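Local coordinates for protein glycosyl hydrolase, family 38 (Enterococcus faecalis, PDB 5KBP) that probably hydrolyses the glycosidic bonds of alpha-linked mannose residues, at residues A[40-45]-A[236-241]; A[47-52]-A[240-245]; A[13-18]-A[33-38]. All coordinates share one frame; numbering follows the deposited sequence.

In the fold
All three lie in the family 38 N-terminal domain. Contacts 1 and 3 share helix 25-45: contact 3 places Leu35 against the loop after strand 7-13, and contact 1 places Leu42 against the loop before helix 242-252. Contact 2 joins the start of helix 242-252 to the loop after helix 25-45. The centres of contacts 1 and 2 lie about 7 Å apart, of contacts 1 and 3 about 9 Å, of contacts 2 and 3 about 14 Å. Leu42 CD1 lies 3.7 Å from Phe49 CE1 of contact 2, and Ser15 OG of contact 3 is hydrogen-bonded to Gln236 O (2.8 Å). Contact 3 carries a His-Trp-Asp stretch whose counterpart in relatives supplies two ligands of the active-site zinc.

Contact 1: residues A[40-45]-A[236-241]; sequences LDLIEN and QPVQRD
Leu42 and Val238 meet tip to tip in the apolar part of this contact. Leu42 CD1 lies 3.7 Å from Val238 CG2 and 4.0 Å from Val238 CG1, so one leucine methyl rests on both branches of the valine. Leu42 has CG beside its backbone N (chi1 -72°), a rotamer common in helices that extends the forked end from the helix towards the loop. A leucine suits this place because its two methyls can cover different neighbours, while the short, branched valine offers a compact surface close to its own backbone.

A second group of contacts sets methyls against the loop backbone. Leu42 CD2 lies 3.6 Å from Arg240 O, and Leu42 CD1 lies 4.0 Å from Gln239 O; both are van der Waals approaches.

Polar groups form no bond between the segments. Asp41 OD2 and Arg240 NH2 carry opposite charges 5.7 Å apart, which could give a mild attraction, but each has another partner: Asn45 ND2 makes a weak bond to Asp41 OD1, and Arg240 NH2 makes a weak one to Asn38 OD1. Gln239 OE1 accepts hydrogen bonds from Asn231 ND2 and the backbone N of Ile200.

The contact joins the C-terminal part of helix 25-45 to the loop that runs from strand 226-231 to helix 242-252. Val238 also packs on Leu35, Asn38 and Val39, Leu42 on Phe49, while Leu40 meets helix 72-80; Pro237 packs against Lys478 of the second subunit.

Contact 2: residues A[47-52]-A[240-245]; sequences PEFNSF and RDITKA
Thr243 turns OG1 to the side of its backbone N (chi1 -80°) and leaves CG2 anti to that nitrogen, so both branches face Glu48. Phe49 instead carries its ring anti to the backbone N (chi1 -168°), which brings one edge of the ring up to Ile242.

Glu48 and Thr243 cross at about a right angle. Glu48 CB settles against the fork of the threonine, 3.5 Å from Thr243 OG1 and 3.6 Å from Thr243 CG2. The glutamate chain then bends at chi2 (-65°) and carries its carboxylate away from the helix: the residue contributes its aliphatic base here, while its charged end leads elsewhere.

Phe49 and Ile242 also cross at roughly ninety degrees. Ile242 CG2 lies near the ring plane, 3.8 Å from Phe49 CD1 and 3.9 Å from Phe49 CE1, a methyl-to-edge contact. A beta-branched residue suits this spot, since its methyl is held close to the helix backbone. Beyond the segments, the Phe49 ring meets His260 edge-to-face and also packs on Ile43 of helix 25-45.

The Thr243 hydroxyl is bonded to Asp46 OD2, at the start of the loop that follows helix 25-45, and so ties the first turn of helix 242-252 to that loop. Both threonine branches still rest on Glu48 CB, and because no hydrogen bond crosses between the segments, they hold by van der Waals fit.

Contact 3: residues A[13-18]-A[33-38]; sequences SHSHWD and IELVDN
Leu35 points one methyl, CD2, at Ser15 and Trp17 together. Its CG stands anti to the backbone N (chi1 172°), which directs the branched end towards the loop. Leu35 CD2 lies 3.8 Å from both Ser15 CB and Ser15 OG. The same Leu35 CD2 is 3.9 Å from Trp17 CE3.

Trp17 and Leu35 slide past each other in opposite directions, and the methyl approaches the indole obliquely, at the six-membered ring. Ser15 OG, by contrast, sits at the edge of that indole, in its plane. Serine suits this buried spot because it is small enough to let leucine come close, and its hydroxyl is satisfied by a hydrogen bond with Gln236 O. The tryptophan supplies a broad apolar surface, and its ring is also met edge-to-face by His235.

Glu34, on a neighbouring face of the helix, forms a salt bridge with Lys478 of the second subunit, so the segment that packs inwards through Leu35 also serves the dimer interface.

The loop following strand 7-13 matches the His-Ser-His-x-Asp stretch found in family 38 enzymes. In Golgi and lysosomal relatives the counterparts of His16 and Asp18 bind the active-site zinc, and this pair probably does likewise; Ser15 and Trp17, which flank His16 in the chain, pack on Leu35 and so join that stretch to helix 25-45.

Contact 1: residues A[40-45]-A[236-241]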
# COMPACT_ATOMS: atom_id res chain seq x y z
N LEU A 40 -18.77 14.92 17.81
CA LEU A 40 -19.34 16.16 17.30
C LEU A 40 -20.82 16.27 17.63
O LEU A 40 -21.33 17.38 17.85
CB LEU A 40 -19.12 16.25 15.79
CG LEU A 40 -17.67 16.32 15.32
CD1 LEU A 40 -17.60 16.41 13.80
CD2 LEU A 40 -16.96 17.49 15.96
N ASP A 41 -21.53 15.14 17.68
CA ASP A 41 -22.93 15.16 18.09
C ASP A 41 -23.07 15.69 19.51
O ASP A 41 -23.93 16.53 19.79
CB ASP A 41 -23.51 13.74 17.97
CG ASP A 41 -25.03 13.73 17.96
OD1 ASP A 41 -25.66 14.53 18.69
OD2 ASP A 41 -25.61 12.90 17.23
N LEU A 42 -22.23 15.20 20.42
CA LEU A 42 -22.29 15.66 21.81
C LEU A 42 -21.81 17.10 21.94
O LEU A 42 -22.35 17.87 22.75
CB LEU A 42 -21.45 14.74 22.69
CG LEU A 42 -22.01 13.34 22.97
CD1 LEU A 42 -20.93 12.44 23.55
CD2 LEU A 42 -23.20 13.43 23.91
N ILE A 43 -20.80 17.49 21.16
CA ILE A 43 -20.26 18.84 21.26
C ILE A 43 -21.28 19.88 20.80
O ILE A 43 -21.39 20.96 21.38
CB ILE A 43 -18.94 18.94 20.47
CG1 ILE A 43 -17.82 18.19 21.20
CG2 ILE A 43 -18.55 20.39 20.23
CD1 ILE A 43 -16.49 18.24 20.49
N GLU A 44 -22.04 19.55 19.76
CA GLU A 44 -22.98 20.50 19.17
C GLU A 44 -24.34 20.51 19.85
O GLU A 44 -25.16 21.39 19.53
CB GLU A 44 -23.16 20.19 17.68
CG GLU A 44 -21.89 20.36 16.86
CD GLU A 44 -21.94 19.61 15.54
OE1 GLU A 44 -20.91 19.59 14.83
OE2 GLU A 44 -23.00 19.03 15.22
N ASN A 45 -24.62 19.59 20.75
CA ASN A 45 -25.97 19.48 21.30
C ASN A 45 -26.01 19.47 22.82
O ASN A 45 -26.93 20.07 23.40
CB ASN A 45 -26.65 18.22 20.76
CG ASN A 45 -26.69 18.18 19.24
OD1 ASN A 45 -26.84 19.21 18.58
ND2 ASN A 45 -26.55 16.98 18.68
N GLN A 236 -12.54 3.09 22.40
CA GLN A 236 -13.79 3.20 23.15
C GLN A 236 -14.70 4.23 22.49
O GLN A 236 -14.27 5.37 22.27
CB GLN A 236 -13.53 3.59 24.59
CG GLN A 236 -14.78 3.69 25.45
CD GLN A 236 -15.37 2.34 25.80
OE1 GLN A 236 -14.79 1.30 25.51
NE2 GLN A 236 -16.53 2.35 26.45
N PRO A 237 -15.94 3.88 22.17
CA PRO A 237 -16.90 4.90 21.75
C PRO A 237 -17.13 5.90 22.87
O PRO A 237 -17.07 5.57 24.05
CB PRO A 237 -18.17 4.10 21.44
CG PRO A 237 -17.70 2.69 21.23
CD PRO A 237 -16.52 2.52 22.13
N VAL A 238 -17.39 7.15 22.48
CA VAL A 238 -17.59 8.20 23.47
C VAL A 238 -18.88 7.92 24.24
O VAL A 238 -19.91 7.57 23.65
CB VAL A 238 -17.61 9.59 22.80
CG1 VAL A 238 -18.73 9.68 21.76
CG2 VAL A 238 -17.73 10.68 23.85
N GLN A 239 -18.81 8.05 25.56
CA GLN A 239 -19.95 7.75 26.42
C GLN A 239 -21.04 8.80 26.21
O GLN A 239 -20.89 9.95 26.63
CB GLN A 239 -19.51 7.69 27.88
CG GLN A 239 -20.63 7.37 28.85
CD GLN A 239 -20.13 7.21 30.27
OE1 GLN A 239 -18.94 6.98 30.50
NE2 GLN A 239 -21.03 7.34 31.24
N ARG A 240 -22.14 8.40 25.57
CA ARG A 240 -23.18 9.35 25.19
C ARG A 240 -23.89 9.94 26.41
O ARG A 240 -24.36 11.07 26.35
CB ARG A 240 -24.18 8.68 24.26
CG ARG A 240 -23.74 8.63 22.81
CD ARG A 240 -24.51 7.60 22.01
NE ARG A 240 -24.51 7.90 20.58
CZ ARG A 240 -24.82 7.03 19.63
NH1 ARG A 240 -25.14 5.78 19.95
NH2 ARG A 240 -24.79 7.40 18.36
N ASP A 241 -23.97 9.19 27.51
CA ASP A 241 -24.64 9.64 28.72
C ASP A 241 -23.65 10.12 29.79
O ASP A 241 -23.94 10.01 30.98
CB ASP A 241 -25.53 8.53 29.28
CG ASP A 241 -24.76 7.27 29.62
OD1 ASP A 241 -23.80 6.95 28.88
OD2 ASP A 241 -25.10 6.61 30.61

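Contact 2: residues A[47-52]-A[240-245]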
# COMPACT_ATOMS: atom_id res chain seq x y z
N PRO A 47 -25.22 20.69 26.32
CA PRO A 47 -24.63 21.90 26.90
C PRO A 47 -23.69 21.63 28.07
O PRO A 47 -22.94 22.54 28.45
CB PRO A 47 -25.86 22.71 27.37
CG PRO A 47 -27.04 22.04 26.72
CD PRO A 47 -26.67 20.61 26.56
N GLU A 48 -23.72 20.44 28.65
CA GLU A 48 -22.84 20.10 29.76
C GLU A 48 -21.60 19.34 29.32
O GLU A 48 -20.71 19.11 30.15
CB GLU A 48 -23.61 19.29 30.81
CG GLU A 48 -24.89 19.95 31.28
CD GLU A 48 -24.65 21.24 32.03
OE1 GLU A 48 -23.55 21.40 32.61
OE2 GLU A 48 -25.55 22.10 32.04
N PHE A 49 -21.52 18.94 28.06
CA PHE A 49 -20.33 18.27 27.54
C PHE A 49 -19.20 19.28 27.41
O PHE A 49 -19.23 20.15 26.53
CB PHE A 49 -20.64 17.62 26.19
CG PHE A 49 -19.58 16.68 25.71
CD1 PHE A 49 -19.59 15.34 26.09
CD2 PHE A 49 -18.56 17.12 24.88
CE1 PHE A 49 -18.61 14.47 25.65
CE2 PHE A 49 -17.58 16.26 24.44
CZ PHE A 49 -17.61 14.93 24.82
N ASN A 50 -18.21 19.17 28.29
CA ASN A 50 -17.11 20.13 28.33
C ASN A 50 -16.22 20.01 27.10
O ASN A 50 -16.16 20.93 26.28
CB ASN A 50 -16.28 19.93 29.60
CG ASN A 50 -15.09 20.86 29.67
OD1 ASN A 50 -13.97 20.48 29.33
ND2 ASN A 50 -15.32 22.09 30.10
N SER A 51 -15.55 18.87 26.95
CA SER A 51 -14.61 18.69 25.85
C SER A 51 -14.33 17.20 25.67
O SER A 51 -14.78 16.37 26.46
CB SER A 51 -13.31 19.46 26.08
OG SER A 51 -12.70 19.06 27.30
N PHE A 52 -13.58 16.89 24.62
CA PHE A 52 -13.15 15.53 24.32
C PHE A 52 -11.69 15.58 23.89
O PHE A 52 -11.34 16.30 22.96
CB PHE A 52 -14.01 14.91 23.21
CG PHE A 52 -13.73 13.45 22.97
CD1 PHE A 52 -14.36 12.48 23.73
CD2 PHE A 52 -12.86 13.06 21.97
CE1 PHE A 52 -14.11 11.13 23.50
CE2 PHE A 52 -12.61 11.72 21.74
CZ PHE A 52 -13.23 10.75 22.51
N ARG A 240 -22.14 8.40 25.57
CA ARG A 240 -23.18 9.35 25.19
C ARG A 240 -23.89 9.94 26.41
O ARG A 240 -24.36 11.07 26.35
CB ARG A 240 -24.18 8.68 24.26
CG ARG A 240 -23.74 8.63 22.81
CD ARG A 240 -24.51 7.60 22.01
NE ARG A 240 -24.51 7.90 20.58
CZ ARG A 240 -24.82 7.03 19.63
NH1 ARG A 240 -25.14 5.78 19.95
NH2 ARG A 240 -24.79 7.40 18.36
N ASP A 241 -23.97 9.19 27.51
CA ASP A 241 -24.64 9.64 28.72
C ASP A 241 -23.65 10.12 29.79
O ASP A 241 -23.94 10.01 30.98
CB ASP A 241 -25.53 8.53 29.28
CG ASP A 241 -24.76 7.27 29.62
OD1 ASP A 241 -23.80 6.95 28.88
OD2 ASP A 241 -25.10 6.61 30.61
N ILE A 242 -22.50 10.64 29.37
CA ILE A 242 -21.49 11.08 30.33
C ILE A 242 -22.00 12.27 31.14
O ILE A 242 -21.65 12.42 32.32
CB ILE A 242 -20.17 11.40 29.61
CG1 ILE A 242 -19.06 11.70 30.63
CG2 ILE A 242 -20.34 12.56 28.64
CD1 ILE A 242 -18.75 10.54 31.55
N THR A 243 -22.84 13.11 30.54
CA THR A 243 -23.39 14.25 31.28
C THR A 243 -24.33 13.79 32.39
O THR A 243 -24.28 14.31 33.51
CB THR A 243 -24.12 15.19 30.31
OG1 THR A 243 -23.16 16.02 29.64
CG2 THR A 243 -25.12 16.07 31.05
N LYS A 244 -25.19 12.81 32.09
CA LYS A 244 -26.10 12.29 33.11
C LYS A 244 -25.35 11.62 34.25
O LYS A 244 -25.68 11.81 35.42
CB LYS A 244 -27.09 11.31 32.46
CG LYS A 244 -28.04 10.64 33.44
CD LYS A 244 -28.95 9.66 32.72
CE LYS A 244 -29.91 8.98 33.68
NZ LYS A 244 -30.82 8.04 32.96
N ALA A 245 -24.33 10.81 33.92
CA ALA A 245 -23.61 10.08 34.96
C ALA A 245 -22.85 11.01 35.89
O ALA A 245 -22.73 10.74 37.09
CB ALA A 245 -22.66 9.07 34.31

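Contact 3: residues A[13-18]-A[33-38]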
# COMPACT_ATOMS: atom_id res chain seq x y z
N SER A 13 -12.99 12.94 29.17
CA SER A 13 -13.42 11.99 28.16
C SER A 13 -12.40 11.94 27.02
O SER A 13 -11.85 12.97 26.61
CB SER A 13 -14.80 12.36 27.61
OG SER A 13 -15.78 12.28 28.63
N HIS A 14 -12.14 10.73 26.52
CA HIS A 14 -11.12 10.53 25.50
C HIS A 14 -11.37 9.18 24.84
O HIS A 14 -12.33 8.48 25.15
CB HIS A 14 -9.72 10.58 26.10
CG HIS A 14 -9.33 9.31 26.81
ND1 HIS A 14 -8.61 8.31 26.20
CD2 HIS A 14 -9.59 8.88 28.07
CE1 HIS A 14 -8.42 7.32 27.06
NE2 HIS A 14 -9.01 7.64 28.20
N SER A 15 -10.48 8.83 23.91
CA SER A 15 -10.47 7.49 23.33
C SER A 15 -9.07 7.25 22.78
O SER A 15 -8.67 7.90 21.81
CB SER A 15 -11.52 7.34 22.25
OG SER A 15 -11.58 6.01 21.78
N HIS A 16 -8.32 6.35 23.41
CA HIS A 16 -7.00 5.97 22.92
C HIS A 16 -7.17 5.19 21.63
O HIS A 16 -7.59 4.03 21.65
CB HIS A 16 -6.25 5.16 23.97
CG HIS A 16 -4.85 4.80 23.57
ND1 HIS A 16 -4.47 3.51 23.26
CD2 HIS A 16 -3.75 5.57 23.41
CE1 HIS A 16 -3.19 3.50 22.94
NE2 HIS A 16 -2.73 4.74 23.02
N TRP A 17 -6.83 5.81 20.50
CA TRP A 17 -7.16 5.27 19.19
C TRP A 17 -5.89 4.78 18.49
O TRP A 17 -5.20 5.56 17.83
CB TRP A 17 -7.89 6.29 18.34
CG TRP A 17 -8.55 5.65 17.18
CD1 TRP A 17 -8.06 5.53 15.92
CD2 TRP A 17 -9.82 5.00 17.19
NE1 TRP A 17 -8.96 4.86 15.12
CE2 TRP A 17 -10.05 4.52 15.88
CE3 TRP A 17 -10.80 4.78 18.17
CZ2 TRP A 17 -11.21 3.83 15.53
CZ3 TRP A 17 -11.95 4.10 17.81
CH2 TRP A 17 -12.15 3.64 16.51
N ASP A 18 -5.60 3.49 18.63
CA ASP A 18 -4.57 2.87 17.82
C ASP A 18 -5.02 2.87 16.36
O ASP A 18 -6.04 2.27 16.02
CB ASP A 18 -4.31 1.44 18.31
CG ASP A 18 -3.91 1.39 19.77
OD1 ASP A 18 -2.73 1.67 20.07
OD2 ASP A 18 -4.77 1.07 20.61
N ILE A 33 -14.59 7.04 12.10
CA ILE A 33 -15.61 7.95 11.59
C ILE A 33 -16.82 7.95 12.52
O ILE A 33 -17.40 9.00 12.80
CB ILE A 33 -16.00 7.56 10.15
CG1 ILE A 33 -14.75 7.41 9.29
CG2 ILE A 33 -16.95 8.59 9.56
CD1 ILE A 33 -13.92 8.67 9.19
N GLU A 34 -17.22 6.76 12.99
CA GLU A 34 -18.34 6.68 13.92
C GLU A 34 -18.04 7.42 15.22
O GLU A 34 -18.92 8.10 15.77
CB GLU A 34 -18.68 5.22 14.21
CG GLU A 34 -19.26 4.46 13.02
CD GLU A 34 -19.53 3.01 13.33
OE1 GLU A 34 -19.05 2.51 14.37
OE2 GLU A 34 -20.23 2.35 12.53
N LEU A 35 -16.81 7.29 15.72
CA LEU A 35 -16.45 7.94 16.98
C LEU A 35 -16.53 9.46 16.86
O LEU A 35 -17.17 10.13 17.68
CB LEU A 35 -15.05 7.51 17.41
CG LEU A 35 -14.46 8.26 18.61
CD1 LEU A 35 -15.26 7.98 19.87
CD2 LEU A 35 -13.00 7.90 18.80
N VAL A 36 -15.88 10.02 15.84
CA VAL A 36 -15.86 11.47 15.68
C VAL A 36 -17.25 12.01 15.36
O VAL A 36 -17.62 13.11 15.79
CB VAL A 36 -14.83 11.88 14.61
CG1 VAL A 36 -14.85 13.39 14.38
CG2 VAL A 36 -13.44 11.41 15.01
N ASP A 37 -18.06 11.25 14.61
CA ASP A 37 -19.44 11.66 14.37
C ASP A 37 -20.20 11.80 15.68
O ASP A 37 -20.97 12.76 15.86
CB ASP A 37 -20.15 10.65 13.46
CG ASP A 37 -19.73 10.78 12.01
OD1 ASP A 37 -19.16 11.83 11.64
OD2 ASP A 37 -19.98 9.83 11.24
N ASN A 38 -20.00 10.87 16.61
CA ASN A 38 -20.70 10.92 17.89
C ASN A 38 -20.13 11.99 18.82
O ASN A 38 -20.88 12.58 19.60
CB ASN A 38 -20.66 9.55 18.57
CG ASN A 38 -21.49 8.52 17.84
OD1 ASN A 38 -22.53 8.84 17.26
ND2 ASN A 38 -21.05 7.27 17.86